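Local coordinates for protein interacting with Hsp90 1 (Saccharomyces cerevisiae, PDB 4CHH), which takes part in pre-rRNA processing, is required for the NOP58-snoRNA interaction and is a component of the Hsp90-associated R2TP complex, at residues Y99-D104 with E109-D114; S142-I145 with V149-C152. All coordinates share one frame; numbering follows the deposited sequence. Where two conformers were deposited one is given.

Both contacts belong to the PIH1 N-terminal domain, the part of the protein in this chain, and both reach the same mixed sheet, with centres about 14 Å apart. Contact 1 is a beta hairpin between strands 95-103 and 109-118; contact 2 follows later in the chain, where helix 129-147 leads into the short strand 149-151. They meet at Trp-113 of the hairpin: its CG lies 3.5 Å from SG of Cys-143, and its CH2 lies 4.0 Å from CG2 of Val-149. The indole is thus shared, packed by Tyr-99 within contact 1 and by the helix end and following strand of contact 2.

Contact 1 (Y99-D104 with E109-D114); sequences YRMDHD and ECYVWD
Arg-100 and Asp-114 form an end-on salt bridge beside the antiparallel pairing of strands 100-103 and 109-114. The guanidinium gives NH2 to OD1 of Asp-114 (2.6 Å), on the syn lone pair, and NH1 to OD2 of Asp-114 (2.8 Å), reached from above the carboxylate, the two planes being turned 53° apart. CG of Arg-100 sits between its backbone N and carbonyl carbon (chi1 66°), and the extended chain beyond it carries the guanidinium across Val-112, whose CG1 touches one face. Tyr-99 lays CB over the face of the Trp-113 indole, 3.4 Å from CE2 of Trp-113, and turns its ring edge toward the same indole in an offset edge-to-face pair. Further along, Met-101 runs beside Tyr-111 with CG at the ring edge, 3.7 Å from CD1 of Tyr-111, and its sulfur makes a Met-aromatic contact there. The Tyr-111 hydroxyl donates to OE1 of Glu-109 (2.6 Å), while a water joins OE2 of Glu-109 to NE2 of His-103. This beta hairpin has strand 58-66 parallel to 109-118, Asn-62 also hydrogen-bonding to Asp-114, and helix 129-147 packs against Trp-113, whose NE1 is hydrogen-bonded to Asp-147.

Contact 2 (S142-I145 with V149-C152); sequences SCEI and VVLC
Glu-144 sets CG opposite its carbonyl carbon, beside the backbone N (chi1 -73°), and with chi2 at 179° its extended chain reaches from the helix across to strand 149-151. Its OE2 there accepts the backbone N-H of Leu-151 on the anti lone pair, at 2.9 Å from Leu-151 N and almost perfectly straight (178°). On the way CG passes close to the carbonyl of Val-149, 3.2 Å from Val-149 O. Leu-151 is directed back toward the helix and places CD1 4.0 Å from CB of Cys-143, while CG2 of Val-149 rests 3.7 Å from Cys-143 O. A weak bond from N of Val-149 to O of Glu-144 adds a backbone tie at the end of the helix. The same OE2 forms a salt bridge with Arg-153, so one carboxylate oxygen serves both a main-chain amide and a positive charge. With the carboxylate replaced by the methyl of an alanine, the Leu-151 amide would probably lose this acceptor and Arg-153 its salt-bridge mate. Strand 149-151 pairs antiparallel with strand 29-47, and Cys-143 and Leu-151 both pack on Ile-61 of strand 58-66. This is a tight helix-to-strand connection in the PIH1 N-terminal domain, a domain of helices packed on a mixed beta sheet, where the end of helix 129-147 leads into a short strand of the sheet against which the helix packs.

Contact 1 (Y99-D104 with E109-D114)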
loop_
_atom_site.group_PDB
_atom_site.type_symbol
_atom_site.label_atom_id
_atom_site.label_comp_id
_atom_site.label_asym_id
_atom_site.label_seq_id
_atom_site.Cartn_x
_atom_site.Cartn_y
_atom_site.Cartn_z
ATOM N N TYR A 99 0.463 -9.735 5.434
ATOM C CA TYR A 99 1.854 -9.416 5.730
ATOM C C TYR A 99 2.708 -10.664 5.569
ATOM O O TYR A 99 2.213 -11.792 5.631
ATOM C CB TYR A 99 2.053 -8.772 7.131
ATOM C CG TYR A 99 1.716 -9.680 8.295
ATOM C CD1 TYR A 99 2.634 -10.621 8.764
ATOM C CD2 TYR A 99 0.478 -9.600 8.930
ATOM C CE1 TYR A 99 2.303 -11.504 9.786
ATOM C CE2 TYR A 99 0.145 -10.463 9.973
ATOM C CZ TYR A 99 1.070 -11.398 10.413
ATOM O OH TYR A 99 0.758 -12.239 11.451
ATOM N N ARG A 100 3.987 -10.450 5.354
ATOM C CA ARG A 100 4.926 -11.557 5.317
ATOM C C ARG A 100 6.137 -11.181 6.172
ATOM O O ARG A 100 6.268 -10.013 6.579
ATOM C CB ARG A 100 5.253 -12.037 3.894
ATOM C CG ARG A 100 5.989 -11.102 3.013
ATOM C CD ARG A 100 5.895 -11.610 1.578
ATOM N NE ARG A 100 6.375 -10.573 0.673
ATOM C CZ ARG A 100 5.608 -9.638 0.140
ATOM N NH1 ARG A 100 4.296 -9.649 0.342
ATOM N NH2 ARG A 100 6.134 -8.720 -0.651
ATOM N N MET A 101 6.916 -12.185 6.585
ATOM C CA MET A 101 8.046 -11.926 7.458
ATOM C C MET A 101 9.361 -12.022 6.720
ATOM O O MET A 101 9.564 -12.908 5.887
ATOM C CB MET A 101 8.066 -12.875 8.665
ATOM C CG MET A 101 7.040 -12.527 9.705
ATOM S SD MET A 101 7.170 -13.517 11.209
ATOM C CE MET A 101 5.395 -13.434 11.787
ATOM N N ASP A 102 10.231 -11.072 7.022
ATOM C CA ASP A 102 11.612 -11.009 6.583
ATOM C C ASP A 102 12.457 -10.841 7.837
ATOM O O ASP A 102 11.911 -10.795 8.941
ATOM C CB ASP A 102 11.862 -9.902 5.536
ATOM C CG ASP A 102 12.975 -10.235 4.541
ATOM O OD1 ASP A 102 13.892 -11.029 4.905
ATOM O OD2 ASP A 102 12.930 -9.711 3.400
ATOM N N HIS A 103 13.773 -10.871 7.704
ATOM C CA HIS A 103 14.637 -10.744 8.869
ATOM C C HIS A 103 15.768 -9.789 8.553
ATOM O O HIS A 103 16.222 -9.765 7.412
ATOM C CB HIS A 103 15.182 -12.121 9.297
ATOM C CG HIS A 103 14.142 -13.037 9.869
ATOM N ND1 HIS A 103 13.275 -13.751 9.051
ATOM C CD2 HIS A 103 13.878 -13.346 11.163
ATOM C CE1 HIS A 103 12.505 -14.454 9.870
ATOM N NE2 HIS A 103 12.821 -14.235 11.151
ATOM N N ASP A 104 16.194 -8.966 9.532
ATOM C CA ASP A 104 17.319 -8.056 9.288
ATOM C C ASP A 104 18.637 -8.874 9.459
ATOM O O ASP A 104 18.575 -10.085 9.704
ATOM C CB ASP A 104 17.249 -6.781 10.179
ATOM C CG ASP A 104 17.593 -6.907 11.659
ATOM O OD1 ASP A 104 17.986 -8.025 12.099
ATOM O OD2 ASP A 104 17.477 -5.896 12.378
ATOM N N GLU A 109 13.127 -9.985 13.364
ATOM C CA GLU A 109 11.945 -9.993 12.499
ATOM C C GLU A 109 11.578 -8.615 11.954
ATOM O O GLU A 109 11.644 -7.630 12.684
ATOM C CB GLU A 109 10.719 -10.500 13.287
ATOM C CG GLU A 109 10.723 -11.972 13.614
ATOM C CD GLU A 109 9.452 -12.500 14.253
ATOM O OE1 GLU A 109 8.581 -11.695 14.667
ATOM O OE2 GLU A 109 9.332 -13.741 14.337
ATOM N N CYS A 110 11.170 -8.569 10.679
ATOM C CA CYS A 110 10.622 -7.359 10.081
ATOM C C CYS A 110 9.407 -7.767 9.230
ATOM O O CYS A 110 9.350 -8.878 8.693
ATOM C CB CYS A 110 11.655 -6.517 9.328
ATOM S SG CYS A 110 11.988 -7.036 7.629
ATOM N N TYR A 111 8.383 -6.912 9.228
ATOM C CA TYR A 111 7.109 -7.233 8.581
ATOM C C TYR A 111 6.921 -6.458 7.322
ATOM O O TYR A 111 7.257 -5.282 7.246
ATOM C CB TYR A 111 5.940 -7.046 9.554
ATOM C CG TYR A 111 6.235 -7.708 10.879
ATOM C CD1 TYR A 111 6.471 -9.082 10.960
ATOM C CD2 TYR A 111 6.364 -6.955 12.038
ATOM C CE1 TYR A 111 6.828 -9.681 12.164
ATOM C CE2 TYR A 111 6.657 -7.554 13.259
ATOM C CZ TYR A 111 6.906 -8.913 13.315
ATOM O OH TYR A 111 7.207 -9.477 14.520
ATOM N N VAL A 112 6.472 -7.161 6.297
ATOM C CA VAL A 112 6.350 -6.629 4.947
ATOM C C VAL A 112 4.916 -6.783 4.423
ATOM O O VAL A 112 4.346 -7.867 4.482
ATOM C CB VAL A 112 7.382 -7.318 3.997
ATOM C CG1 VAL A 112 7.304 -6.774 2.576
ATOM C CG2 VAL A 112 8.812 -7.206 4.538
ATOM N N TRP A 113 4.362 -5.691 3.884
ATOM C CA TRP A 113 3.062 -5.658 3.210
ATOM C C TRP A 113 3.234 -5.105 1.826
ATOM O O TRP A 113 4.084 -4.234 1.618
ATOM C CB TRP A 113 2.063 -4.734 3.943
ATOM C CG TRP A 113 1.403 -5.264 5.168
ATOM C CD1 TRP A 113 0.151 -5.799 5.240
ATOM C CD2 TRP A 113 1.847 -5.091 6.532
ATOM N NE1 TRP A 113 -0.195 -6.018 6.557
ATOM C CE2 TRP A 113 0.819 -5.587 7.372
ATOM C CE3 TRP A 113 3.015 -4.577 7.124
ATOM C CZ2 TRP A 113 0.931 -5.606 8.771
ATOM C CZ3 TRP A 113 3.124 -4.580 8.515
ATOM C CH2 TRP A 113 2.087 -5.077 9.325
ATOM N N ASP A 114 2.391 -5.531 0.891
ATOM C CA ASP A 114 2.390 -4.922 -0.446
ATOM C C ASP A 114 1.109 -4.108 -0.549
ATOM O O ASP A 114 0.059 -4.598 -0.139
ATOM C CB ASP A 114 2.474 -5.950 -1.595
ATOM C CG ASP A 114 3.635 -6.931 -1.510
ATOM O OD1 ASP A 114 4.744 -6.513 -1.118
ATOM O OD2 ASP A 114 3.428 -8.124 -1.823
HETATM O O HOH W 1 11.207 -15.288 13.329
#

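Contact 2 (S142-I145 with V149-C152)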
loop_
_atom_site.group_PDB
_atom_site.type_symbol
_atom_site.label_atom_id
_atom_site.label_comp_id
_atom_site.label_asym_id
_atom_site.label_seq_id
_atom_site.Cartn_x
_atom_site.Cartn_y
_atom_site.Cartn_z
ATOM N N SER A 142 -4.090 1.386 5.456
ATOM C CA SER A 142 -4.550 0.110 4.888
ATOM C C SER A 142 -3.984 -1.086 5.632
ATOM O O SER A 142 -4.729 -2.032 5.859
ATOM C CB SER A 142 -4.226 0.002 3.402
ATOM O OG SER A 142 -4.867 1.070 2.730
ATOM N N CYS A 143 -2.678 -1.065 6.008
ATOM C CA CYS A 143 -2.078 -2.198 6.734
ATOM C C CYS A 143 -2.626 -2.248 8.141
ATOM O O CYS A 143 -2.885 -3.334 8.662
ATOM C CB CYS A 143 -0.549 -2.111 6.720
ATOM S SG CYS A 143 0.149 -1.971 5.049
ATOM N N GLU A 144 -2.808 -1.060 8.757
ATOM C CA GLU A 144 -3.364 -0.910 10.101
ATOM C C GLU A 144 -4.773 -1.505 10.192
ATOM O O GLU A 144 -5.091 -2.171 11.167
ATOM C CB GLU A 144 -3.417 0.570 10.489
ATOM C CG GLU A 144 -2.037 1.114 10.799
ATOM C CD GLU A 144 -2.042 2.573 11.170
ATOM O OE1 GLU A 144 -2.836 3.342 10.572
ATOM O OE2 GLU A 144 -1.224 2.952 12.041
ATOM N N ILE A 145 -5.608 -1.240 9.185
ATOM C CA ILE A 145 -6.984 -1.726 9.113
ATOM C C ILE A 145 -7.025 -3.259 8.915
ATOM O O ILE A 145 -7.710 -3.962 9.682
ATOM C CB ILE A 145 -7.781 -0.976 7.994
ATOM C CG1 ILE A 145 -8.127 0.456 8.459
ATOM C CG2 ILE A 145 -9.082 -1.733 7.576
ATOM C CD1 ILE A 145 -8.462 1.466 7.269
ATOM N N VAL A 149 -2.905 -3.356 13.347
ATOM C CA VAL A 149 -1.589 -2.933 13.820
ATOM C C VAL A 149 -1.593 -1.437 13.929
ATOM O O VAL A 149 -2.471 -0.799 13.369
ATOM C CB VAL A 149 -0.426 -3.448 12.899
ATOM C CG1 VAL A 149 -0.373 -4.978 12.894
ATOM C CG2 VAL A 149 -0.516 -2.888 11.464
ATOM N N VAL A 150 -0.618 -0.867 14.654
ATOM C CA VAL A 150 -0.456 0.584 14.763
ATOM C C VAL A 150 0.947 0.849 14.245
ATOM O O VAL A 150 1.882 0.212 14.725
ATOM C CB VAL A 150 -0.733 1.153 16.193
ATOM C CG1 VAL A 150 -0.433 2.658 16.257
ATOM C CG2 VAL A 150 -2.189 0.876 16.625
ATOM N N LEU A 151 1.086 1.685 13.196
ATOM C CA LEU A 151 2.406 1.966 12.589
ATOM C C LEU A 151 2.842 3.393 12.890
ATOM O O LEU A 151 2.000 4.269 12.976
ATOM C CB LEU A 151 2.385 1.700 11.058
ATOM C CG LEU A 151 1.931 0.257 10.628
ATOM C CD1 LEU A 151 1.790 0.142 9.115
ATOM C CD2 LEU A 151 2.843 -0.812 11.174
ATOM N N CYS A 152 4.140 3.607 13.125
ATOM C CA CYS A 152 4.706 4.922 13.460
ATOM C C CYS A 152 4.695 5.864 12.250
ATOM O O CYS A 152 5.075 5.466 11.152
ATOM C CB CYS A 152 6.121 4.786 14.028
ATOM S SG CYS A 152 6.747 6.313 14.781
#